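Local coordinates for protein SCO1, mitochondrial (Saccharomyces cerevisiae, PDB 2B7K), which is a copper-binding mitochondrial chaperone needed for accumulation of cytochrome c oxidase subunits 1 and 2, thought to act in copper transport or its insertion into the oxidase, at residues P18-P23 / F147-D152; D59-L64 / P81-C86. All coordinates share one frame; numbering follows the deposited sequence.

Contact 1 (P18-P23 / F147-D152); sequences PSLGGP and FFYLMD
L20 and Y149 make the closest approach between 18-23, a loop leading into strand 25-28, and strand 148-151 of the thioredoxin-fold sheet. The apolar part is this leucine against the tyrosine: L20 CD2 is the methyl that touches, meeting the Y149 ring at its edge, near the ring plane, 3.7 Å from CE2 and 3.8 Å from CD2 of Y149. The two side chains cross at about a right angle. Leucine suits the place because its branched end can also rest on F157 and R125, while Y149 adds a broad flat group that reaches F157 and V126. The Y149 side chain lies about 7 Å from that of H144, a copper ligand by similarity.

The second group pairs side chain with backbone. M151 folds back through chi2 -61° and chi3 -80°, and its long, unbranched chain brings CE to 4.2 Å from G21 CA, an approach allowed by the glycine's lack of a side chain. M151 also touches Y124 and I46.

Polar bonds lie outside the interface itself. G21 shares a backbone hydrogen bond with K123, which ties the loop to the C-terminal end of helix 114-123. Before it, S19 centres an inverse gamma turn closed by L20 N to P18 O at 2.7 Å.

Contact 2 (D59-L64 / P81-C86); sequences DELDKL and PLFITC
L61 and F83 meet inside the beta-alpha-beta unit of the thioredoxin fold, in which helix 56-75 connects strand 44-49 to strand 80-85 and packs on one face of the sheet. This chain is the SCO1/SenC, thioredoxin-like part of a longer, membrane-anchored protein. The contact is buried and wholly apolar. L61 and L64, one helical turn apart, face the sheet, as do P81 and F83, two residues apart on the strand; L61 falls opposite F83 and L64 opposite P81, so helix and strand run in contrary directions here.

The leucine-phenylalanine pair, a methyl over a ring face, depends on its torsions. F83 CG stands anti to the backbone N (chi1 177°), which turns the ring toward L61, and the two side chains cross at about a right angle. L61 has CG beside its own backbone N and chi2 172°, an extended leucine that spreads both methyls toward the ring. They divide the work: CD1 sits over one face, 4.3 Å above the F83 ring plane and offset toward the rim, while CD2 lies 4.0 Å from F83 CD2. L61 also touches F103.

L64 takes the other leucine shape, CG anti to its N with chi2 61°, and offers one methyl to the compact proline. Turned away from this pairing, E60 and K63 form a weak salt bridge, E60 OE1 to K63 NZ at 3.3 Å, and NZ is also hydrogen-bonded to Y165 O. The packing lies beside the copper site inferred by similarity: between side chains, L61 is about 5 Å from C57 and F83 about 7 Å from C53. Farther along the helix, L64 CD2 rests 4.3 Å from P81 CB.

Both contacts build on the same sheet, but contact 2 is core packing of helix 56-75 on strand 80-85, while contact 1 is a partly buried attachment of a loop to strand 148-151. Their chemistry follows: contact 2 is made by side chains alone, leucines against a ring and a proline, whereas in contact 1 a methionine also reaches bare glycine backbone. F148 joins them. Y149, next to it in the strand, faces the loop, while F148's own ring packs against the helix at E60, K63 and L64, with F148 CE1 3.6 Å from K63 CE. Strand 148-151 thus serves the loop through Y149 and M151 and the helix through F148.

Contact 1 (P18-P23 / F147-D152)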
ATOM      1  N   PRO A  18      -0.770 -16.465  -4.933  1.00 34.75           N
ATOM      2  CA  PRO A  18       0.281 -16.671  -3.934  1.00 34.62           C
ATOM      3  C   PRO A  18      -0.180 -16.229  -2.546  1.00 34.74           C
ATOM      4  O   PRO A  18      -0.846 -15.205  -2.403  1.00 33.62           O
ATOM      5  CB  PRO A  18       1.446 -15.843  -4.479  1.00 46.80           C
ATOM      6  CG  PRO A  18       0.765 -14.773  -5.274  1.00 47.91           C
ATOM      7  CD  PRO A  18      -0.323 -15.535  -5.983  1.00 46.22           C
ATOM      8  N   SER A  19       0.169 -17.020  -1.535  1.00 43.16           N
ATOM      9  CA  SER A  19      -0.214 -16.743  -0.155  1.00 42.04           C
ATOM     10  C   SER A  19       0.544 -15.556   0.435  1.00 41.29           C
ATOM     11  O   SER A  19       1.357 -15.714   1.346  1.00 40.44           O
ATOM     12  CB  SER A  19       0.020 -17.989   0.705  1.00 64.18           C
ATOM     13  OG  SER A  19      -0.423 -17.787   2.035  1.00 65.28           O
ATOM     14  N   LEU A  20       0.263 -14.367  -0.086  1.00 36.16           N
ATOM     15  CA  LEU A  20       0.910 -13.145   0.380  1.00 35.29           C
ATOM     16  C   LEU A  20       0.230 -12.583   1.616  1.00 34.25           C
ATOM     17  O   LEU A  20      -0.943 -12.850   1.866  1.00 34.76           O
ATOM     18  CB  LEU A  20       0.902 -12.093  -0.732  1.00 39.76           C
ATOM     19  CG  LEU A  20       2.027 -12.174  -1.769  1.00 41.34           C
ATOM     20  CD1 LEU A  20       2.237 -13.607  -2.218  1.00 40.17           C
ATOM     21  CD2 LEU A  20       1.683 -11.275  -2.942  1.00 40.39           C
ATOM     22  N   GLY A  21       0.975 -11.795   2.383  1.00 27.73           N
ATOM     23  CA  GLY A  21       0.422 -11.212   3.586  1.00 27.68           C
ATOM     24  C   GLY A  21       0.665 -12.085   4.800  1.00 27.41           C
ATOM     25  O   GLY A  21       1.172 -13.205   4.695  1.00 28.41           O
ATOM     26  N   GLY A  22       0.283 -11.573   5.960  1.00 27.13           N
ATOM     27  CA  GLY A  22       0.474 -12.311   7.191  1.00 25.96           C
ATOM     28  C   GLY A  22       0.755 -11.330   8.305  1.00 24.84           C
ATOM     29  O   GLY A  22       0.790 -10.122   8.068  1.00 24.79           O
ATOM     30  N   PRO A  23       0.970 -11.812   9.534  1.00 27.50           N
ATOM     31  CA  PRO A  23       1.243 -10.908  10.650  1.00 27.25           C
ATOM     32  C   PRO A  23       2.487 -10.042  10.491  1.00 25.60           C
ATOM     33  O   PRO A  23       3.528 -10.501  10.023  1.00 26.25           O
ATOM     34  CB  PRO A  23       1.347 -11.855  11.844  1.00 36.95           C
ATOM     35  CG  PRO A  23       1.837 -13.131  11.225  1.00 37.30           C
ATOM     36  CD  PRO A  23       1.004 -13.218   9.974  1.00 37.02           C
ATOM     37  N   PHE A 147       4.601  -3.445  -7.519  1.00 17.23           N
ATOM     38  CA  PHE A 147       3.204  -3.887  -7.378  1.00 16.12           C
ATOM     39  C   PHE A 147       2.450  -3.176  -6.269  1.00 15.67           C
ATOM     40  O   PHE A 147       3.048  -2.721  -5.298  1.00 15.78           O
ATOM     41  CB  PHE A 147       3.097  -5.382  -7.046  1.00 20.65           C
ATOM     42  CG  PHE A 147       3.564  -6.294  -8.132  1.00 20.48           C
ATOM     43  CD1 PHE A 147       4.827  -6.870  -8.075  1.00 22.15           C
ATOM     44  CD2 PHE A 147       2.730  -6.600  -9.202  1.00 21.48           C
ATOM     45  CE1 PHE A 147       5.259  -7.745  -9.072  1.00 23.14           C
ATOM     46  CE2 PHE A 147       3.151  -7.474 -10.206  1.00 22.69           C
ATOM     47  CZ  PHE A 147       4.416  -8.047 -10.140  1.00 23.69           C
ATOM     48  N   PHE A 148       1.131  -3.092  -6.437  1.00 13.46           N
ATOM     49  CA  PHE A 148       0.251  -2.553  -5.407  1.00 14.75           C
ATOM     50  C   PHE A 148      -0.467  -3.825  -4.949  1.00 14.55           C
ATOM     51  O   PHE A 148      -0.887  -4.632  -5.782  1.00 15.69           O
ATOM     52  CB  PHE A 148      -0.774  -1.564  -5.970  1.00 14.59           C
ATOM     53  CG  PHE A 148      -0.195  -0.231  -6.343  1.00 15.29           C
ATOM     54  CD1 PHE A 148       0.103   0.063  -7.667  1.00 18.20           C
ATOM     55  CD2 PHE A 148       0.040   0.736  -5.369  1.00 17.21           C
ATOM     56  CE1 PHE A 148       0.628   1.312  -8.022  1.00 20.33           C
ATOM     57  CE2 PHE A 148       0.564   1.983  -5.711  1.00 18.54           C
ATOM     58  CZ  PHE A 148       0.856   2.268  -7.041  1.00 17.69           C
ATOM     59  N   TYR A 149      -0.567  -4.030  -3.640  1.00 12.84           N
ATOM     60  CA  TYR A 149      -1.229  -5.216  -3.110  1.00 12.40           C
ATOM     61  C   TYR A 149      -2.577  -4.836  -2.519  1.00 11.69           C
ATOM     62  O   TYR A 149      -2.651  -4.050  -1.571  1.00 12.29           O
ATOM     63  CB  TYR A 149      -0.356  -5.881  -2.032  1.00 12.95           C
ATOM     64  CG  TYR A 149       1.046  -6.197  -2.515  1.00 13.40           C
ATOM     65  CD1 TYR A 149       2.005  -5.194  -2.632  1.00 14.28           C
ATOM     66  CD2 TYR A 149       1.393  -7.490  -2.904  1.00 15.15           C
ATOM     67  CE1 TYR A 149       3.284  -5.471  -3.134  1.00 16.42           C
ATOM     68  CE2 TYR A 149       2.662  -7.778  -3.403  1.00 17.02           C
ATOM     69  CZ  TYR A 149       3.599  -6.764  -3.517  1.00 16.95           C
ATOM     70  OH  TYR A 149       4.842  -7.041  -4.039  1.00 19.06           O
ATOM     71  N   LEU A 150      -3.643  -5.386  -3.093  1.00 13.12           N
ATOM     72  CA  LEU A 150      -4.996  -5.104  -2.627  1.00 14.21           C
ATOM     73  C   LEU A 150      -5.404  -6.162  -1.610  1.00 14.94           C
ATOM     74  O   LEU A 150      -5.398  -7.351  -1.920  1.00 14.78           O
ATOM     75  CB  LEU A 150      -5.972  -5.115  -3.806  1.00 18.81           C
ATOM     76  CG  LEU A 150      -7.399  -4.651  -3.492  1.00 20.59           C
ATOM     77  CD1 LEU A 150      -7.380  -3.199  -3.029  1.00 20.77           C
ATOM     78  CD2 LEU A 150      -8.263  -4.800  -4.730  1.00 20.92           C
ATOM     79  N   MET A 151      -5.757  -5.725  -0.401  1.00 14.17           N
ATOM     80  CA  MET A 151      -6.148  -6.649   0.665  1.00 15.09           C
ATOM     81  C   MET A 151      -7.605  -6.394   1.038  1.00 16.05           C
ATOM     82  O   MET A 151      -8.005  -5.243   1.210  1.00 14.20           O
ATOM     83  CB  MET A 151      -5.263  -6.436   1.897  1.00 17.03           C
ATOM     84  CG  MET A 151      -3.768  -6.303   1.597  1.00 18.25           C
ATOM     85  SD  MET A 151      -3.027  -7.754   0.805  1.00 20.85           S
ATOM     86  CE  MET A 151      -2.801  -8.832   2.214  1.00 19.17           C
ATOM     87  N   ASP A 152      -8.397  -7.460   1.170  1.00 19.64           N
ATOM     88  CA  ASP A 152      -9.809  -7.294   1.504  1.00 20.40           C
ATOM     89  C   ASP A 152     -10.073  -7.058   2.994  1.00 21.22           C
ATOM     90  O   ASP A 152      -9.157  -7.119   3.818  1.00 19.88           O
ATOM     91  CB  ASP A 152     -10.637  -8.488   0.987  1.00 25.48           C
ATOM     92  CG  ASP A 152     -10.353  -9.788   1.725  1.00 27.75           C
ATOM     93  OD1 ASP A 152      -9.879  -9.756   2.879  1.00 27.87           O
ATOM     94  OD2 ASP A 152     -10.636 -10.857   1.143  1.00 29.78           O
TER

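Contact 2 (D59-L64 / P81-C86)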
ATOM      1  N   ASP A  59       6.485   7.914  -9.385  1.00 21.15           N
ATOM      2  CA  ASP A  59       5.521   7.670 -10.456  1.00 21.13           C
ATOM      3  C   ASP A  59       4.375   6.769  -9.985  1.00 21.03           C
ATOM      4  O   ASP A  59       3.217   6.986 -10.351  1.00 19.80           O
ATOM      5  CB  ASP A  59       6.199   7.022 -11.668  1.00 32.44           C
ATOM      6  CG  ASP A  59       7.181   7.951 -12.362  1.00 35.43           C
ATOM      7  OD1 ASP A  59       6.894   9.164 -12.469  1.00 37.74           O
ATOM      8  OD2 ASP A  59       8.232   7.461 -12.817  1.00 38.85           O
ATOM      9  N   GLU A  60       4.699   5.759  -9.182  1.00 18.92           N
ATOM     10  CA  GLU A  60       3.681   4.841  -8.673  1.00 18.63           C
ATOM     11  C   GLU A  60       2.753   5.541  -7.687  1.00 16.39           C
ATOM     12  O   GLU A  60       1.537   5.354  -7.723  1.00 16.92           O
ATOM     13  CB  GLU A  60       4.336   3.641  -7.984  1.00 25.75           C
ATOM     14  CG  GLU A  60       5.096   2.711  -8.912  1.00 31.06           C
ATOM     15  CD  GLU A  60       4.187   1.895  -9.813  1.00 35.84           C
ATOM     16  OE1 GLU A  60       3.531   2.478 -10.704  1.00 37.16           O
ATOM     17  OE2 GLU A  60       4.127   0.660  -9.627  1.00 38.71           O
ATOM     18  N   LEU A  61       3.326   6.328  -6.786  1.00 16.14           N
ATOM     19  CA  LEU A  61       2.529   7.046  -5.803  1.00 16.09           C
ATOM     20  C   LEU A  61       1.639   8.073  -6.499  1.00 16.15           C
ATOM     21  O   LEU A  61       0.525   8.337  -6.054  1.00 13.82           O
ATOM     22  CB  LEU A  61       3.437   7.724  -4.771  1.00 17.21           C
ATOM     23  CG  LEU A  61       4.154   6.756  -3.820  1.00 18.91           C
ATOM     24  CD1 LEU A  61       5.158   7.523  -2.985  1.00 20.03           C
ATOM     25  CD2 LEU A  61       3.138   6.053  -2.921  1.00 19.61           C
ATOM     26  N   ASP A  62       2.125   8.648  -7.595  1.00 16.58           N
ATOM     27  CA  ASP A  62       1.322   9.617  -8.339  1.00 17.11           C
ATOM     28  C   ASP A  62       0.120   8.885  -8.925  1.00 16.09           C
ATOM     29  O   ASP A  62      -1.010   9.360  -8.826  1.00 17.20           O
ATOM     30  CB  ASP A  62       2.134  10.251  -9.470  1.00 24.88           C
ATOM     31  CG  ASP A  62       2.913  11.474  -9.019  1.00 29.12           C
ATOM     32  OD1 ASP A  62       3.721  11.995  -9.820  1.00 29.91           O
ATOM     33  OD2 ASP A  62       2.716  11.922  -7.868  1.00 31.64           O
ATOM     34  N   LYS A  63       0.369   7.721  -9.521  1.00 16.09           N
ATOM     35  CA  LYS A  63      -0.702   6.931 -10.115  1.00 16.51           C
ATOM     36  C   LYS A  63      -1.726   6.557  -9.048  1.00 15.34           C
ATOM     37  O   LYS A  63      -2.935   6.617  -9.292  1.00 13.68           O
ATOM     38  CB  LYS A  63      -0.139   5.663 -10.772  1.00 18.87           C
ATOM     39  CG  LYS A  63      -1.193   4.827 -11.505  1.00 23.27           C
ATOM     40  CD  LYS A  63      -0.582   3.643 -12.259  1.00 25.34           C
ATOM     41  CE  LYS A  63       0.109   2.655 -11.320  1.00 25.35           C
ATOM     42  NZ  LYS A  63       0.696   1.493 -12.062  1.00 27.01           N
ATOM     43  N   LEU A  64      -1.241   6.172  -7.867  1.00 15.14           N
ATOM     44  CA  LEU A  64      -2.126   5.792  -6.768  1.00 14.28           C
ATOM     45  C   LEU A  64      -3.045   6.959  -6.382  1.00 14.72           C
ATOM     46  O   LEU A  64      -4.226   6.763  -6.097  1.00 15.44           O
ATOM     47  CB  LEU A  64      -1.305   5.339  -5.551  1.00 11.90           C
ATOM     48  CG  LEU A  64      -2.086   4.993  -4.275  1.00 12.32           C
ATOM     49  CD1 LEU A  64      -3.037   3.832  -4.562  1.00 13.02           C
ATOM     50  CD2 LEU A  64      -1.120   4.630  -3.146  1.00 13.62           C
ATOM     51  N   PRO A  81      -4.940   3.391   1.881  1.00 13.06           N
ATOM     52  CA  PRO A  81      -3.656   3.329   1.178  1.00 14.68           C
ATOM     53  C   PRO A  81      -2.485   3.360   2.141  1.00 14.23           C
ATOM     54  O   PRO A  81      -2.411   4.222   3.022  1.00 13.73           O
ATOM     55  CB  PRO A  81      -3.705   4.547   0.262  1.00 14.17           C
ATOM     56  CG  PRO A  81      -4.471   5.531   1.072  1.00 14.89           C
ATOM     57  CD  PRO A  81      -5.553   4.726   1.755  1.00 15.56           C
ATOM     58  N   LEU A  82      -1.566   2.415   1.962  1.00 12.26           N
ATOM     59  CA  LEU A  82      -0.407   2.303   2.838  1.00 11.35           C
ATOM     60  C   LEU A  82       0.890   2.258   2.050  1.00 11.29           C
ATOM     61  O   LEU A  82       1.003   1.510   1.079  1.00 13.45           O
ATOM     62  CB  LEU A  82      -0.518   1.024   3.680  1.00 11.02           C
ATOM     63  CG  LEU A  82      -1.802   0.891   4.505  1.00 13.54           C
ATOM     64  CD1 LEU A  82      -1.918  -0.522   5.073  1.00 13.39           C
ATOM     65  CD2 LEU A  82      -1.783   1.927   5.620  1.00 13.37           C
ATOM     66  N   PHE A  83       1.854   3.076   2.464  1.00 10.90           N
ATOM     67  CA  PHE A  83       3.172   3.104   1.841  1.00 12.18           C
ATOM     68  C   PHE A  83       4.135   2.508   2.860  1.00 11.94           C
ATOM     69  O   PHE A  83       4.381   3.099   3.907  1.00 12.66           O
ATOM     70  CB  PHE A  83       3.602   4.536   1.522  1.00 13.46           C
ATOM     71  CG  PHE A  83       4.991   4.636   0.935  1.00 15.57           C
ATOM     72  CD1 PHE A  83       5.984   5.360   1.587  1.00 17.13           C
ATOM     73  CD2 PHE A  83       5.301   4.012  -0.269  1.00 16.11           C
ATOM     74  CE1 PHE A  83       7.277   5.462   1.041  1.00 19.70           C
ATOM     75  CE2 PHE A  83       6.583   4.105  -0.824  1.00 18.15           C
ATOM     76  CZ  PHE A  83       7.572   4.830  -0.170  1.00 17.32           C
ATOM     77  N   ILE A  84       4.664   1.328   2.566  1.00 11.65           N
ATOM     78  CA  ILE A  84       5.588   0.685   3.491  1.00 11.47           C
ATOM     79  C   ILE A  84       7.005   0.812   2.959  1.00 12.54           C
ATOM     80  O   ILE A  84       7.297   0.393   1.837  1.00 12.22           O
ATOM     81  CB  ILE A  84       5.253  -0.810   3.678  1.00 12.76           C
ATOM     82  CG1 ILE A  84       3.810  -0.961   4.174  1.00 15.30           C
ATOM     83  CG2 ILE A  84       6.209  -1.429   4.696  1.00 14.91           C
ATOM     84  CD1 ILE A  84       3.408  -2.398   4.472  1.00 15.74           C
ATOM     85  N   THR A  85       7.893   1.383   3.764  1.00 12.21           N
ATOM     86  CA  THR A  85       9.269   1.548   3.327  1.00 14.01           C
ATOM     87  C   THR A  85      10.057   0.252   3.447  1.00 16.56           C
ATOM     88  O   THR A  85       9.780  -0.583   4.314  1.00 16.30           O
ATOM     89  CB  THR A  85      10.009   2.635   4.141  1.00 16.23           C
ATOM     90  OG1 THR A  85      11.327   2.828   3.596  1.00 17.58           O
ATOM     91  CG2 THR A  85      10.134   2.217   5.608  1.00 16.75           C
ATOM     92  N   CYS A  86      10.991   0.110   2.490  0.60 15.50           N
ATOM     93  CA  CYS A  86      11.920  -1.013   2.491  0.60 18.25           C
ATOM     94  C   CYS A  86      13.318  -0.566   2.904  0.60 16.95           C
ATOM     95  O   CYS A  86      14.264  -1.299   2.805  0.40 19.88           O
ATOM     96  CB  CYS A  86      11.973  -1.659   1.103  0.60 22.36           C
ATOM     97  SG  CYS A  86      10.425  -2.429   0.579  0.60 33.91           S
TER